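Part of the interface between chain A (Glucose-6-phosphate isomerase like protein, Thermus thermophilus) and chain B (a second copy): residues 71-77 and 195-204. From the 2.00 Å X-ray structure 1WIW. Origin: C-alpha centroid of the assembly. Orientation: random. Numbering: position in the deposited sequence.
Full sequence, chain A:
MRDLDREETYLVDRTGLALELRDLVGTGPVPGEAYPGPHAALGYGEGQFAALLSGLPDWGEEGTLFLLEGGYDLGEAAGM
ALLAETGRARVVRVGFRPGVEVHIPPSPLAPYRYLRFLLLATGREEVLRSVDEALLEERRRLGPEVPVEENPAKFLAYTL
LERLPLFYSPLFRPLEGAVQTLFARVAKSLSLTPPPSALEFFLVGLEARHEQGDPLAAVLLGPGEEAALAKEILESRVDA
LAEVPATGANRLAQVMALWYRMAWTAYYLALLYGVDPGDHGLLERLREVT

Chain A, residues 71-77: GYDLGEA
Chain B 195-204: PPSALEFFLV

What backbone shapes meet here? The chain A stretch has no regular helix or strand; its main feature is a type II beta turn from Asp73(A) to Glu76(A), closed by a hydrogen bond from Glu76(A) N to Asp73(A) O at 2.8 Å. At the turn's central positions, Leu74(A) has phi/psi of -38/118° and Gly75(A) 65/20°. Before it, Tyr72(A) takes the unusual values 53/52° and Asp73(A) -120/27°. In chain B, Pro196(B) (-49/-48°) and Ser197(B) (-86/75°) lead into a helix spanning 198-204, with phi near -60° and psi near -40° until Val204(B). Ser197(B) occupies the N-cap position, though its side chain makes no capping bond. The register is set by CA-CA separations of 6.0 Å for both Asp73(A)-Ser197(B) and Leu74(A)-Glu200(B), so the turn lies against the first turn of the helix. Together the stretches bury 444 Å².

How does Leu74(A), which has the largest covered area, engage the helix? Its CA-to-CB bond points toward chain B, and a t rotamer at chi1 (-176°) with p at chi2 (57°) brings Leu74(A) CD2 to 3.8 Å from Leu199(B) CB and 3.3 Å from Leu203(B) CD1. Leu199(B) and Leu203(B) lie one helical turn apart, both m at chi1 and t at chi2, so one methyl touches side chains on successive turns and covers part of their apolar surface. Gly75(A) follows closely: Gly75(A) CA is 4.0 Å from Leu199(B) CD1. An ideal CB on Gly75(A) would lie only 2.6 Å from Leu199(B) CD1, a clash, and the positive phi independently favours glycine.

What does Glu200(B) contribute? Folded by m rotamers at chi1 (-62°) and chi2 (-75°), with chi3 at 16°, it turns its carboxylate to the chain A backbone. Leu74(A) N donates a hydrogen bond to Glu200(B) OE2, at 3.3 Å with an N-H...acceptor angle of 153°. Glu200(B) OE2 is also 3.1 Å from Tyr72(A) CA, while Glu200(B) OE1 lies over one face of the Tyr72(A) ring. That ring is oriented by chi1 of -93°, between wells, and chi2 of 57°. The backbone of Glu200(B) is linked to the turn as well: water 2 accepts from Glu200(B) N at 2.9 Å and donates to Leu74(A) O at 2.9 Å.

How is the start of the helix held against the turn? Tyr72(A) O lies 3.2 Å from Ser197(B) OG, whose chi1 is m (-63°). Water 1 bridges them, donating to Tyr72(A) O at 2.5 Å and hydrogen-bonding to Ser197(B) OG at 3.1 Å. Glu76(A), with chi1 m (-53°), chi2 t (-165°) and chi3 -40°, places Glu76(A) OE2 3.2 Å from Ser197(B) CA. Glu76(A) OE2 is also 3.2 Å from Pro196(B) O, but both are acceptors and form no hydrogen bond.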

# COMPACT_ATOMS: atom_id res chain seq x y z
N GLY A 71 13.00 13.67 -6.44
CA GLY A 71 14.03 13.26 -5.52
C GLY A 71 13.57 12.15 -4.59
O GLY A 71 12.39 11.78 -4.60
N TYR A 72 14.49 11.63 -3.80
CA TYR A 72 14.18 10.55 -2.87
C TYR A 72 13.53 9.39 -3.61
O TYR A 72 12.47 8.90 -3.22
CB TYR A 72 13.27 11.05 -1.75
CG TYR A 72 14.04 11.52 -0.54
CD1 TYR A 72 15.01 12.52 -0.65
CD2 TYR A 72 13.84 10.93 0.71
CE1 TYR A 72 15.76 12.92 0.46
CE2 TYR A 72 14.58 11.33 1.82
CZ TYR A 72 15.54 12.32 1.69
OH TYR A 72 16.28 12.71 2.78
N ASP A 73 14.19 8.96 -4.69
CA ASP A 73 13.69 7.88 -5.52
C ASP A 73 14.71 6.74 -5.53
O ASP A 73 14.79 5.98 -6.49
CB ASP A 73 13.51 8.39 -6.95
CG ASP A 73 14.84 8.65 -7.64
OD1 ASP A 73 15.74 9.21 -6.99
OD2 ASP A 73 14.97 8.30 -8.83
N LEU A 74 15.49 6.64 -4.46
CA LEU A 74 16.52 5.62 -4.35
C LEU A 74 16.11 4.27 -4.92
O LEU A 74 15.15 3.64 -4.46
CB LEU A 74 16.94 5.45 -2.88
CG LEU A 74 18.09 4.46 -2.65
CD1 LEU A 74 19.30 4.89 -3.46
CD2 LEU A 74 18.43 4.41 -1.18
N GLY A 75 16.84 3.84 -5.95
CA GLY A 75 16.60 2.56 -6.59
C GLY A 75 15.29 2.36 -7.33
O GLY A 75 14.91 1.22 -7.58
N GLU A 76 14.60 3.43 -7.70
CA GLU A 76 13.33 3.29 -8.41
C GLU A 76 13.47 3.27 -9.94
O GLU A 76 12.47 3.21 -10.65
CB GLU A 76 12.36 4.41 -8.01
CG GLU A 76 12.15 4.54 -6.52
CD GLU A 76 10.94 5.39 -6.17
OE1 GLU A 76 10.72 6.41 -6.85
OE2 GLU A 76 10.21 5.02 -5.23
N ALA A 77 14.70 3.34 -10.42
CA ALA A 77 14.97 3.32 -11.86
C ALA A 77 14.09 4.28 -12.66
O ALA A 77 13.38 3.87 -13.58
CB ALA A 77 14.81 1.89 -12.39
N PRO B 195 6.44 2.18 1.94
CA PRO B 195 5.73 3.03 0.99
C PRO B 195 6.34 2.88 -0.41
O PRO B 195 7.27 2.10 -0.61
CB PRO B 195 5.93 4.43 1.58
CG PRO B 195 7.29 4.32 2.21
CD PRO B 195 7.21 2.99 2.91
N PRO B 196 5.81 3.61 -1.40
CA PRO B 196 6.35 3.53 -2.76
C PRO B 196 7.87 3.67 -2.81
O PRO B 196 8.54 2.88 -3.47
CB PRO B 196 5.63 4.66 -3.47
CG PRO B 196 4.25 4.56 -2.87
CD PRO B 196 4.55 4.38 -1.39
N SER B 197 8.41 4.68 -2.13
CA SER B 197 9.86 4.89 -2.08
C SER B 197 10.34 4.02 -0.93
O SER B 197 10.65 4.52 0.16
CB SER B 197 10.20 6.36 -1.79
OG SER B 197 9.75 7.21 -2.83
N ALA B 198 10.40 2.71 -1.16
CA ALA B 198 10.79 1.76 -0.14
C ALA B 198 12.20 1.88 0.44
O ALA B 198 12.36 1.90 1.66
CB ALA B 198 10.57 0.34 -0.66
N LEU B 199 13.21 1.97 -0.41
CA LEU B 199 14.58 2.04 0.08
C LEU B 199 14.85 3.29 0.93
O LEU B 199 15.56 3.21 1.93
CB LEU B 199 15.56 1.96 -1.10
CG LEU B 199 15.41 0.70 -1.97
CD1 LEU B 199 16.50 0.67 -3.03
CD2 LEU B 199 15.49 -0.55 -1.11
N GLU B 200 14.30 4.42 0.53
CA GLU B 200 14.49 5.65 1.30
C GLU B 200 13.89 5.43 2.69
O GLU B 200 14.45 5.85 3.70
CB GLU B 200 13.78 6.83 0.61
CG GLU B 200 14.33 7.14 -0.78
CD GLU B 200 15.68 7.84 -0.75
OE1 GLU B 200 16.34 7.82 0.31
OE2 GLU B 200 16.08 8.41 -1.79
N PHE B 201 12.74 4.77 2.72
CA PHE B 201 12.02 4.46 3.95
C PHE B 201 12.90 3.62 4.88
O PHE B 201 13.01 3.90 6.08
CB PHE B 201 10.75 3.69 3.59
CG PHE B 201 9.97 3.19 4.77
CD1 PHE B 201 9.21 4.06 5.54
CD2 PHE B 201 9.98 1.84 5.10
CE1 PHE B 201 8.46 3.60 6.63
CE2 PHE B 201 9.24 1.36 6.18
CZ PHE B 201 8.48 2.25 6.94
N PHE B 202 13.54 2.59 4.33
CA PHE B 202 14.40 1.71 5.12
C PHE B 202 15.56 2.48 5.75
O PHE B 202 15.97 2.20 6.87
CB PHE B 202 14.96 0.59 4.23
CG PHE B 202 13.90 -0.30 3.63
CD1 PHE B 202 14.17 -1.02 2.47
CD2 PHE B 202 12.65 -0.44 4.23
CE1 PHE B 202 13.21 -1.87 1.91
CE2 PHE B 202 11.69 -1.29 3.68
CZ PHE B 202 11.97 -2.01 2.52
N LEU B 203 16.08 3.46 5.01
CA LEU B 203 17.21 4.28 5.46
C LEU B 203 16.94 5.24 6.60
O LEU B 203 17.75 5.36 7.51
CB LEU B 203 17.77 5.08 4.28
CG LEU B 203 18.60 4.35 3.22
CD1 LEU B 203 18.79 5.25 2.01
CD2 LEU B 203 19.95 3.96 3.82
N VAL B 204 15.81 5.94 6.56
CA VAL B 204 15.50 6.93 7.59
C VAL B 204 14.43 6.59 8.61
O VAL B 204 14.49 7.06 9.75
CB VAL B 204 15.14 8.28 6.94
CG1 VAL B 204 16.34 8.85 6.20
CG2 VAL B 204 13.97 8.10 5.99
O HOH W 1 10.46 10.16 -2.35
O HOH W 2 13.38 4.37 -2.27